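PDB 2AVT: DNA polymerase III beta subunit from Streptococcus pyogenes, which probably forms a ring-shaped dimer that encircles DNA and tethers the replicative polymerase to its template, as sliding processivity factors of this family do. Local coordinates for residues K97-V105 with I113-D121; M257-T268 with I341-L351. One frame throughout, in Å; residues are numbered along the deposited sequence.

Contact 1: residues K97-V105 with I113-D121; sequences KEIEQHQVV and ITLKGKDVD
At the open end of a beta hairpin the His102 imidazole lies against the chain that leaves it, with the backbone N of Asp119 over one face, offset toward the ring's rim. His102 NE2 gives Asp119 OD2 a weak bond of 3.0 Å, bent to 129° at the hydrogen, ring and carboxylate planes 59° apart. Asp119 CG, anti to the backbone N (chi1 -168°), brings the carboxylate to NE2. The hairpin is that of strands 103-108 and 111-116 in the N-terminal domain. Val104 and Leu115 form an antiparallel hydrogen-bonded pair within it: Val104 N reaches Leu115 O at 2.9 Å, and Leu115 N returns the bond to Val104 O. Their apolar side chains share the inner face, Val104 CG2 lying 4.1 Å from Leu115 CB, and Leu115 goes on to Phe81, Phe82 and Ile85 of helix 79-88. On the other face Thr114 offers Val105 its OG1 and CG2, a small beta-branched neighbour for a valine. Strand 111-116 pairs antiparallel with a strand of the second subunit, carrying the sheet across the dimer interface. Where the pairing ends, Lys116 bends back over the turn, CE 3.1 Å from Gln101 O, and Gly117 N donates to His102 O at 2.6 Å.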
loop_
_atom_site.group_PDB
_atom_site.type_symbol
_atom_site.label_atom_id
_atom_site.label_comp_id
_atom_site.label_asym_id
_atom_site.label_seq_id
_atom_site.Cartn_x
_atom_site.Cartn_y
_atom_site.Cartn_z
ATOM N N LYS A 97 21.572 23.539 12.662
ATOM C CA LYS A 97 22.883 24.134 12.867
ATOM C C LYS A 97 24.004 23.151 12.592
ATOM O O LYS A 97 24.104 22.115 13.247
ATOM C CB LYS A 97 23.004 24.665 14.302
ATOM C CG LYS A 97 24.262 25.482 14.574
ATOM C CD LYS A 97 24.205 26.108 15.974
ATOM C CE LYS A 97 25.266 27.186 16.160
ATOM N NZ LYS A 97 24.934 28.096 17.305
ATOM N N GLU A 98 24.845 23.477 11.619
ATOM C CA GLU A 98 25.967 22.615 11.287
ATOM C C GLU A 98 27.099 22.875 12.261
ATOM O O GLU A 98 27.335 24.016 12.658
ATOM C CB GLU A 98 26.451 22.880 9.856
ATOM C CG GLU A 98 27.854 22.342 9.557
ATOM C CD GLU A 98 28.305 22.622 8.124
ATOM O OE1 GLU A 98 27.785 23.576 7.503
ATOM O OE2 GLU A 98 29.191 21.897 7.620
ATOM N N ILE A 99 27.785 21.811 12.661
ATOM C CA ILE A 99 28.925 21.937 13.556
ATOM C C ILE A 99 30.078 21.235 12.863
ATOM O O ILE A 99 29.953 20.851 11.700
ATOM C CB ILE A 99 28.658 21.300 14.941
ATOM C CG1 ILE A 99 28.295 19.821 14.793
ATOM C CG2 ILE A 99 27.523 22.043 15.634
ATOM C CD1 ILE A 99 28.116 19.101 16.134
ATOM N N GLU A 100 31.192 21.063 13.566
ATOM C CA GLU A 100 32.373 20.437 12.991
ATOM C C GLU A 100 32.175 19.032 12.454
ATOM O O GLU A 100 31.311 18.289 12.915
ATOM C CB GLU A 100 33.507 20.404 14.021
ATOM C CG GLU A 100 33.170 19.620 15.283
ATOM C CD GLU A 100 34.374 19.435 16.191
ATOM O OE1 GLU A 100 34.968 20.453 16.615
ATOM O OE2 GLU A 100 34.727 18.266 16.476
ATOM N N GLN A 101 33.003 18.684 11.474
ATOM C CA GLN A 101 32.998 17.368 10.851
ATOM C C GLN A 101 31.701 17.002 10.134
ATOM O O GLN A 101 31.238 15.868 10.219
ATOM C CB GLN A 101 33.326 16.312 11.910
ATOM C CG GLN A 101 34.593 16.628 12.690
ATOM C CD GLN A 101 34.813 15.690 13.861
ATOM O OE1 GLN A 101 33.905 15.451 14.661
ATOM N NE2 GLN A 101 36.027 15.160 13.975
ATOM N N HIS A 102 31.130 17.974 9.429
ATOM C CA HIS A 102 29.903 17.793 8.660
ATOM C C HIS A 102 28.759 17.137 9.419
ATOM O O HIS A 102 28.161 16.162 8.961
ATOM C CB HIS A 102 30.208 17.018 7.370
ATOM C CG HIS A 102 31.276 17.658 6.537
ATOM N ND1 HIS A 102 32.610 17.326 6.651
ATOM C CD2 HIS A 102 31.218 18.676 5.646
ATOM C CE1 HIS A 102 33.328 18.114 5.871
ATOM N NE2 HIS A 102 32.508 18.942 5.250
ATOM N N GLN A 103 28.451 17.700 10.581
ATOM C CA GLN A 103 27.366 17.215 11.420
ATOM C C GLN A 103 26.362 18.341 11.534
ATOM O O GLN A 103 26.743 19.509 11.508
ATOM C CB GLN A 103 27.879 16.885 12.828
ATOM C CG GLN A 103 28.938 15.803 12.900
ATOM C CD GLN A 103 29.399 15.555 14.330
ATOM O OE1 GLN A 103 30.282 16.253 14.845
ATOM N NE2 GLN A 103 28.788 14.569 14.985
ATOM N N VAL A 104 25.082 18.006 11.632
ATOM C CA VAL A 104 24.069 19.034 11.810
ATOM C C VAL A 104 23.264 18.716 13.052
ATOM O O VAL A 104 22.867 17.571 13.280
ATOM C CB VAL A 104 23.089 19.149 10.612
ATOM C CG1 VAL A 104 23.813 19.742 9.407
ATOM C CG2 VAL A 104 22.508 17.797 10.274
ATOM N N VAL A 105 23.037 19.742 13.859
ATOM C CA VAL A 105 22.261 19.604 15.074
ATOM C C VAL A 105 20.879 20.136 14.744
ATOM O O VAL A 105 20.728 21.306 14.369
ATOM C CB VAL A 105 22.859 20.445 16.211
ATOM C CG1 VAL A 105 22.013 20.300 17.472
ATOM C CG2 VAL A 105 24.304 20.032 16.452
ATOM N N ILE A 113 18.564 16.374 17.978
ATOM C CA ILE A 113 19.082 15.241 17.210
ATOM C C ILE A 113 20.250 15.674 16.331
ATOM O O ILE A 113 20.116 16.576 15.498
ATOM C CB ILE A 113 17.969 14.628 16.313
ATOM C CG1 ILE A 113 16.865 14.041 17.196
ATOM C CG2 ILE A 113 18.559 13.540 15.395
ATOM C CD1 ILE A 113 15.592 13.675 16.450
ATOM N N THR A 114 21.400 15.046 16.530
ATOM C CA THR A 114 22.576 15.376 15.737
ATOM C C THR A 114 22.811 14.279 14.709
ATOM O O THR A 114 22.789 13.093 15.043
ATOM C CB THR A 114 23.815 15.517 16.632
ATOM O OG1 THR A 114 23.523 16.446 17.680
ATOM C CG2 THR A 114 25.020 16.015 15.825
ATOM N N LEU A 115 23.027 14.678 13.456
ATOM C CA LEU A 115 23.261 13.726 12.370
ATOM C C LEU A 115 24.610 13.940 11.698
ATOM O O LEU A 115 25.068 15.075 11.549
ATOM C CB LEU A 115 22.174 13.853 11.306
ATOM C CG LEU A 115 20.739 13.738 11.801
ATOM C CD1 LEU A 115 19.794 14.028 10.654
ATOM C CD2 LEU A 115 20.506 12.344 12.398
ATOM N N LYS A 116 25.246 12.845 11.289
ATOM C CA LYS A 116 26.528 12.948 10.601
ATOM C C LYS A 116 26.242 13.048 9.108
ATOM O O LYS A 116 25.418 12.297 8.569
ATOM C CB LYS A 116 27.409 11.723 10.903
ATOM C CG LYS A 116 28.717 11.655 10.108
ATOM C CD LYS A 116 29.487 12.974 10.147
ATOM C CE LYS A 116 30.956 12.755 10.476
ATOM N NZ LYS A 116 31.574 11.724 9.599
ATOM N N GLY A 117 26.904 13.989 8.446
ATOM C CA GLY A 117 26.705 14.157 7.016
ATOM C C GLY A 117 28.011 14.132 6.237
ATOM O O GLY A 117 29.054 13.757 6.762
ATOM N N LYS A 118 27.964 14.536 4.977
ATOM C CA LYS A 118 29.170 14.535 4.160
ATOM C C LYS A 118 29.349 15.848 3.435
ATOM O O LYS A 118 28.382 16.580 3.206
ATOM C CB LYS A 118 29.119 13.408 3.127
ATOM C CG LYS A 118 29.086 12.000 3.703
ATOM C CD LYS A 118 29.210 10.977 2.583
ATOM C CE LYS A 118 29.171 9.544 3.105
ATOM N NZ LYS A 118 27.822 9.181 3.601
ATOM N N ASP A 119 30.596 16.131 3.075
ATOM C CA ASP A 119 30.953 17.342 2.346
ATOM C C ASP A 119 30.303 17.263 0.965
ATOM O O ASP A 119 30.327 16.214 0.326
ATOM C CB ASP A 119 32.472 17.418 2.192
ATOM C CG ASP A 119 32.940 18.770 1.716
ATOM O OD1 ASP A 119 32.569 19.187 0.594
ATOM O OD2 ASP A 119 33.677 19.421 2.482
ATOM N N VAL A 120 29.735 18.370 0.505
ATOM C CA VAL A 120 29.068 18.390 -0.796
ATOM C C VAL A 120 29.973 18.116 -1.992
ATOM O O VAL A 120 29.480 17.748 -3.050
ATOM C CB VAL A 120 28.341 19.733 -1.049
ATOM C CG1 VAL A 120 27.168 19.878 -0.096
ATOM C CG2 VAL A 120 29.320 20.889 -0.893
ATOM N N ASP A 121 31.283 18.293 -1.844
ATOM C CA ASP A 121 32.173 18.037 -2.970
ATOM C C ASP A 121 32.133 16.573 -3.389
ATOM O O ASP A 121 32.661 16.207 -4.434
ATOM C CB ASP A 121 33.615 18.453 -2.655
ATOM C CG ASP A 121 34.152 17.810 -1.394
ATOM O OD1 ASP A 121 33.962 16.589 -1.213
ATOM O OD2 ASP A 121 34.783 18.535 -0.586
#

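Contact 2: residues M257-T268 with I341-L351; sequences MTEFETEVVFNT and IKSETVKIHFL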
loop_
_atom_site.group_PDB
_atom_site.type_symbol
_atom_site.label_atom_id
_atom_site.label_comp_id
_atom_site.label_asym_id
_atom_site.label_seq_id
_atom_site.Cartn_x
_atom_site.Cartn_y
_atom_site.Cartn_z
ATOM N N MET A 257 -3.302 5.194 -39.757
ATOM C CA MET A 257 -4.197 4.575 -40.726
ATOM C C MET A 257 -5.022 5.600 -41.497
ATOM O O MET A 257 -5.647 6.485 -40.914
ATOM C CB MET A 257 -5.123 3.577 -40.022
ATOM C CG MET A 257 -6.101 4.197 -39.036
ATOM S SD MET A 257 -7.803 4.287 -39.658
ATOM C CE MET A 257 -8.448 2.687 -39.107
ATOM N N THR A 258 -5.014 5.464 -42.819
ATOM C CA THR A 258 -5.750 6.362 -43.700
ATOM C C THR A 258 -7.245 6.323 -43.391
ATOM O O THR A 258 -7.730 7.062 -42.534
ATOM C CB THR A 258 -5.543 5.969 -45.174
ATOM O OG1 THR A 258 -4.144 5.798 -45.430
ATOM C CG2 THR A 258 -6.096 7.048 -46.098
ATOM N N GLU A 259 -7.971 5.454 -44.087
ATOM C CA GLU A 259 -9.410 5.337 -43.881
ATOM C C GLU A 259 -9.779 4.221 -42.919
ATOM O O GLU A 259 -8.916 3.549 -42.359
ATOM C CB GLU A 259 -10.129 5.101 -45.214
ATOM C CG GLU A 259 -10.092 6.282 -46.182
ATOM C CD GLU A 259 -10.927 6.042 -47.432
ATOM O OE1 GLU A 259 -12.173 5.954 -47.320
ATOM O OE2 GLU A 259 -10.334 5.936 -48.528
ATOM N N PHE A 260 -11.081 4.035 -42.739
ATOM C CA PHE A 260 -11.612 3.004 -41.864
ATOM C C PHE A 260 -12.907 2.489 -42.472
ATOM O O PHE A 260 -13.630 3.235 -43.130
ATOM C CB PHE A 260 -11.861 3.574 -40.468
ATOM C CG PHE A 260 -12.809 4.737 -40.441
ATOM C CD1 PHE A 260 -12.338 6.032 -40.572
ATOM C CD2 PHE A 260 -14.169 4.539 -40.265
ATOM C CE1 PHE A 260 -13.204 7.112 -40.523
ATOM C CE2 PHE A 260 -15.039 5.614 -40.215
ATOM C CZ PHE A 260 -14.553 6.902 -40.343
ATOM N N GLU A 261 -13.187 1.209 -42.259
ATOM C CA GLU A 261 -14.385 0.584 -42.806
ATOM C C GLU A 261 -15.497 0.485 -41.782
ATOM O O GLU A 261 -16.664 0.295 -42.134
ATOM C CB GLU A 261 -14.050 -0.822 -43.306
ATOM C CG GLU A 261 -13.023 -0.857 -44.421
ATOM C CD GLU A 261 -13.585 -0.363 -45.735
ATOM O OE1 GLU A 261 -14.544 -0.986 -46.240
ATOM O OE2 GLU A 261 -13.067 0.646 -46.261
ATOM N N THR A 262 -15.128 0.605 -40.512
ATOM C CA THR A 262 -16.094 0.508 -39.433
ATOM C C THR A 262 -15.816 1.535 -38.345
ATOM O O THR A 262 -14.665 1.873 -38.074
ATOM C CB THR A 262 -16.064 -0.900 -38.802
ATOM O OG1 THR A 262 -16.243 -1.887 -39.826
ATOM C CG2 THR A 262 -17.171 -1.048 -37.773
ATOM N N GLU A 263 -16.883 2.031 -37.734
ATOM C CA GLU A 263 -16.775 3.005 -36.660
ATOM C C GLU A 263 -17.835 2.716 -35.621
ATOM O O GLU A 263 -18.985 2.446 -35.959
ATOM C CB GLU A 263 -16.992 4.435 -37.167
ATOM C CG GLU A 263 -17.119 5.451 -36.022
ATOM C CD GLU A 263 -17.617 6.815 -36.472
ATOM O OE1 GLU A 263 -16.954 7.447 -37.323
ATOM O OE2 GLU A 263 -18.674 7.254 -35.968
ATOM N N VAL A 264 -17.442 2.770 -34.354
ATOM C CA VAL A 264 -18.380 2.549 -33.264
ATOM C C VAL A 264 -18.060 3.543 -32.160
ATOM O O VAL A 264 -16.897 3.851 -31.910
ATOM C CB VAL A 264 -18.270 1.128 -32.679
ATOM C CG1 VAL A 264 -19.397 0.901 -31.672
ATOM C CG2 VAL A 264 -18.323 0.094 -33.792
ATOM N N VAL A 265 -19.097 4.055 -31.510
ATOM C CA VAL A 265 -18.915 5.007 -30.425
ATOM C C VAL A 265 -19.464 4.374 -29.157
ATOM O O VAL A 265 -20.626 3.969 -29.116
ATOM C CB VAL A 265 -19.664 6.337 -30.698
ATOM C CG1 VAL A 265 -19.429 7.308 -29.554
ATOM C CG2 VAL A 265 -19.185 6.948 -32.011
ATOM N N PHE A 266 -18.622 4.278 -28.131
ATOM C CA PHE A 266 -19.037 3.686 -26.862
ATOM C C PHE A 266 -18.887 4.671 -25.722
ATOM O O PHE A 266 -18.189 5.677 -25.828
ATOM C CB PHE A 266 -18.164 2.486 -26.469
ATOM C CG PHE A 266 -18.033 1.419 -27.515
ATOM C CD1 PHE A 266 -17.105 1.533 -28.534
ATOM C CD2 PHE A 266 -18.763 0.248 -27.411
ATOM C CE1 PHE A 266 -16.902 0.496 -29.422
ATOM C CE2 PHE A 266 -18.565 -0.787 -28.295
ATOM C CZ PHE A 266 -17.632 -0.664 -29.298
ATOM N N ASN A 267 -19.539 4.355 -24.615
ATOM C CA ASN A 267 -19.412 5.155 -23.412
ATOM C C ASN A 267 -18.032 4.700 -22.919
ATOM O O ASN A 267 -17.814 3.507 -22.683
ATOM C CB ASN A 267 -20.492 4.762 -22.409
ATOM C CG ASN A 267 -20.304 5.425 -21.068
ATOM O OD1 ASN A 267 -21.107 6.261 -20.661
ATOM N ND2 ASN A 267 -19.235 5.057 -20.371
ATOM N N THR A 268 -17.098 5.635 -22.793
ATOM C CA THR A 268 -15.739 5.309 -22.370
ATOM C C THR A 268 -15.636 4.372 -21.162
ATOM O O THR A 268 -14.949 3.347 -21.219
ATOM C CB THR A 268 -14.947 6.591 -22.067
ATOM O OG1 THR A 268 -14.915 7.413 -23.236
ATOM C CG2 THR A 268 -13.526 6.259 -21.655
ATOM N N ILE A 341 -8.561 8.240 -21.785
ATOM C CA ILE A 341 -9.570 9.102 -22.403
ATOM C C ILE A 341 -10.479 9.727 -21.352
ATOM O O ILE A 341 -11.217 9.028 -20.669
ATOM C CB ILE A 341 -10.423 8.303 -23.415
ATOM C CG1 ILE A 341 -9.536 7.816 -24.567
ATOM C CG2 ILE A 341 -11.539 9.172 -23.966
ATOM C CD1 ILE A 341 -10.236 6.825 -25.504
ATOM N N LYS A 342 -10.419 11.047 -21.220
ATOM C CA LYS A 342 -11.236 11.745 -20.236
ATOM C C LYS A 342 -12.674 11.966 -20.682
ATOM O O LYS A 342 -13.565 12.119 -19.844
ATOM C CB LYS A 342 -10.623 13.107 -19.890
ATOM C CG LYS A 342 -9.265 13.063 -19.214
ATOM C CD LYS A 342 -8.768 14.487 -18.961
ATOM C CE LYS A 342 -7.381 14.530 -18.331
ATOM N NZ LYS A 342 -6.910 15.943 -18.181
ATOM N N SER A 343 -12.906 11.984 -21.990
ATOM C CA SER A 343 -14.251 12.217 -22.516
ATOM C C SER A 343 -15.244 11.101 -22.210
ATOM O O SER A 343 -14.876 9.927 -22.109
ATOM C CB SER A 343 -14.205 12.439 -24.027
ATOM O OG SER A 343 -13.781 11.269 -24.693
ATOM N N GLU A 344 -16.510 11.478 -22.074
ATOM C CA GLU A 344 -17.558 10.521 -21.777
ATOM C C GLU A 344 -17.653 9.437 -22.846
ATOM O O GLU A 344 -18.006 8.300 -22.549
ATOM C CB GLU A 344 -18.903 11.244 -21.636
ATOM C CG GLU A 344 -20.048 10.337 -21.205
ATOM C CD GLU A 344 -21.342 11.092 -20.935
ATOM O OE1 GLU A 344 -21.372 11.915 -19.998
ATOM O OE2 GLU A 344 -22.334 10.861 -21.662
ATOM N N THR A 345 -17.322 9.775 -24.088
ATOM C CA THR A 345 -17.402 8.791 -25.164
ATOM C C THR A 345 -16.086 8.627 -25.909
ATOM O O THR A 345 -15.212 9.492 -25.847
ATOM C CB THR A 345 -18.490 9.173 -26.203
ATOM O OG1 THR A 345 -18.027 10.269 -26.999
ATOM C CG2 THR A 345 -19.770 9.590 -25.510
ATOM N N VAL A 346 -15.957 7.506 -26.612
ATOM C CA VAL A 346 -14.765 7.214 -27.401
ATOM C C VAL A 346 -15.189 6.716 -28.777
ATOM O O VAL A 346 -16.147 5.954 -28.903
ATOM C CB VAL A 346 -13.874 6.140 -26.728
ATOM C CG1 VAL A 346 -14.701 4.911 -26.378
ATOM C CG2 VAL A 346 -12.731 5.756 -27.657
ATOM N N LYS A 347 -14.472 7.157 -29.803
ATOM C CA LYS A 347 -14.765 6.774 -31.176
ATOM C C LYS A 347 -13.724 5.769 -31.656
ATOM O O LYS A 347 -12.535 6.072 -31.685
ATOM C CB LYS A 347 -14.728 8.011 -32.076
ATOM C CG LYS A 347 -16.051 8.377 -32.710
ATOM C CD LYS A 347 -15.885 9.601 -33.612
ATOM C CE LYS A 347 -17.162 9.924 -34.365
ATOM N NZ LYS A 347 -17.001 11.148 -35.205
ATOM N N ILE A 348 -14.166 4.574 -32.034
ATOM C CA ILE A 348 -13.228 3.564 -32.497
ATOM C C ILE A 348 -13.386 3.292 -33.988
ATOM O O ILE A 348 -14.493 3.052 -34.473
ATOM C CB ILE A 348 -13.405 2.239 -31.714
ATOM C CG1 ILE A 348 -13.362 2.519 -30.207
ATOM C CG2 ILE A 348 -12.298 1.263 -32.090
ATOM C CD1 ILE A 348 -13.348 1.266 -29.340
ATOM N N HIS A 349 -12.268 3.335 -34.707
ATOM C CA HIS A 349 -12.252 3.103 -36.147
ATOM C C HIS A 349 -11.482 1.842 -36.506
ATOM O O HIS A 349 -10.286 1.736 -36.217
ATOM C CB HIS A 349 -11.610 4.290 -36.868
ATOM C CG HIS A 349 -12.430 5.542 -36.817
ATOM N ND1 HIS A 349 -11.975 6.749 -37.304
ATOM C CD2 HIS A 349 -13.682 5.770 -36.356
ATOM C CE1 HIS A 349 -12.911 7.667 -37.144
ATOM N NE2 HIS A 349 -13.957 7.099 -36.572
ATOM N N PHE A 350 -12.162 0.899 -37.152
ATOM C CA PHE A 350 -11.535 -0.362 -37.553
ATOM C C PHE A 350 -11.392 -0.519 -39.065
ATOM O O PHE A 350 -12.197 -0.001 -39.841
ATOM C CB PHE A 350 -12.350 -1.578 -37.094
ATOM C CG PHE A 350 -12.669 -1.613 -35.626
ATOM C CD1 PHE A 350 -13.786 -0.961 -35.124
ATOM C CD2 PHE A 350 -11.896 -2.376 -34.759
ATOM C CE1 PHE A 350 -14.132 -1.074 -33.787
ATOM C CE2 PHE A 350 -12.238 -2.492 -33.422
ATOM C CZ PHE A 350 -13.358 -1.842 -32.937
ATOM N N LEU A 351 -10.362 -1.258 -39.464
ATOM C CA LEU A 351 -10.128 -1.588 -40.860
ATOM C C LEU A 351 -10.407 -3.086 -40.951
ATOM O O LEU A 351 -11.557 -3.512 -40.804
ATOM C CB LEU A 351 -8.685 -1.302 -41.278
ATOM C CG LEU A 351 -8.453 0.103 -41.835
ATOM C CD1 LEU A 351 -7.052 0.212 -42.421
ATOM C CD2 LEU A 351 -9.493 0.381 -42.915
#
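Phe260 and His349 stack face to face beside a classic beta bulge, ring centroids 3.7 Å apart and planes at 18°. Phe260 holds CG between its backbone N and carbonyl carbon (chi1 58°), which lays the ring over the imidazole, CE1 above one face of His349 near its rim. With the histidine's CG beside its backbone N and the ring turned about CB-CG, NE2 faces Glu263 OE1 and gives it a weak bond of 3.1 Å, bent to 131°. Glu263 runs alongside His349 in the same direction, its carboxylate turned only slightly from the ring plane, with CG 3.5 Å from His349 CD2.

The frame is an antiparallel strand pair, 262-267 with 345-350, in the C-terminal domain. At the bulge Glu261 N and Thr262 N both donate to Phe350 O. Beyond it, Leu351 swings CD2 to 3.5 Å from Phe260 CA, and the methyl of Met257 meets Leu351 CG tip to tip. Along the Glu263 face, Val265 CG2 presses on the aliphatic Lys347 CG at 3.5 Å. Val264, Phe266, Ile348 and Phe350 take the other, buried face, where Ile348 CD1 comes 3.6 Å from Phe266 CE1, the side chains crossing at about a right angle; Phe350 continues to Leu292 and Ile294 of strand 290-295. At the far end Thr268 opens helix 268-282, its OG1 donating to Ser343 O at 2.8 Å while its backbone N donates to Glu344 O.

One face is thus largely apolar and suited to a domain interior, Thr262 on it giving its OG1 bond to Ser323 O; the other is mixed. There the Phe260 stack and the Glu263 bond hold the imidazole in place. Glu263 may favour a protonated His349 while the nearby Lys347 would oppose it, so the weak NE2 bond does not settle the charge.

Contact 1 and contact 2 lie on opposite sides of the chain's centre, their centres about 60 Å apart and their nearest atoms about 39 Å. They belong to the N-terminal and C-terminal domains, which share one family fold. Contact 1 pairs neighbours in a hairpin, whereas contact 2 joins strands with 72 residues between its segments. Their relation to the dimer differs: residues 113-116 meet the second subunit, including its Arg277 and Ile281, while no other chain touches contact 2. Those two residues sit on that subunit's helix 268-282, whose counterpart in this chain begins at Thr268 of contact 2, so the second subunit's equivalent of the contact 2 region supplies part of the surface contact 1 meets.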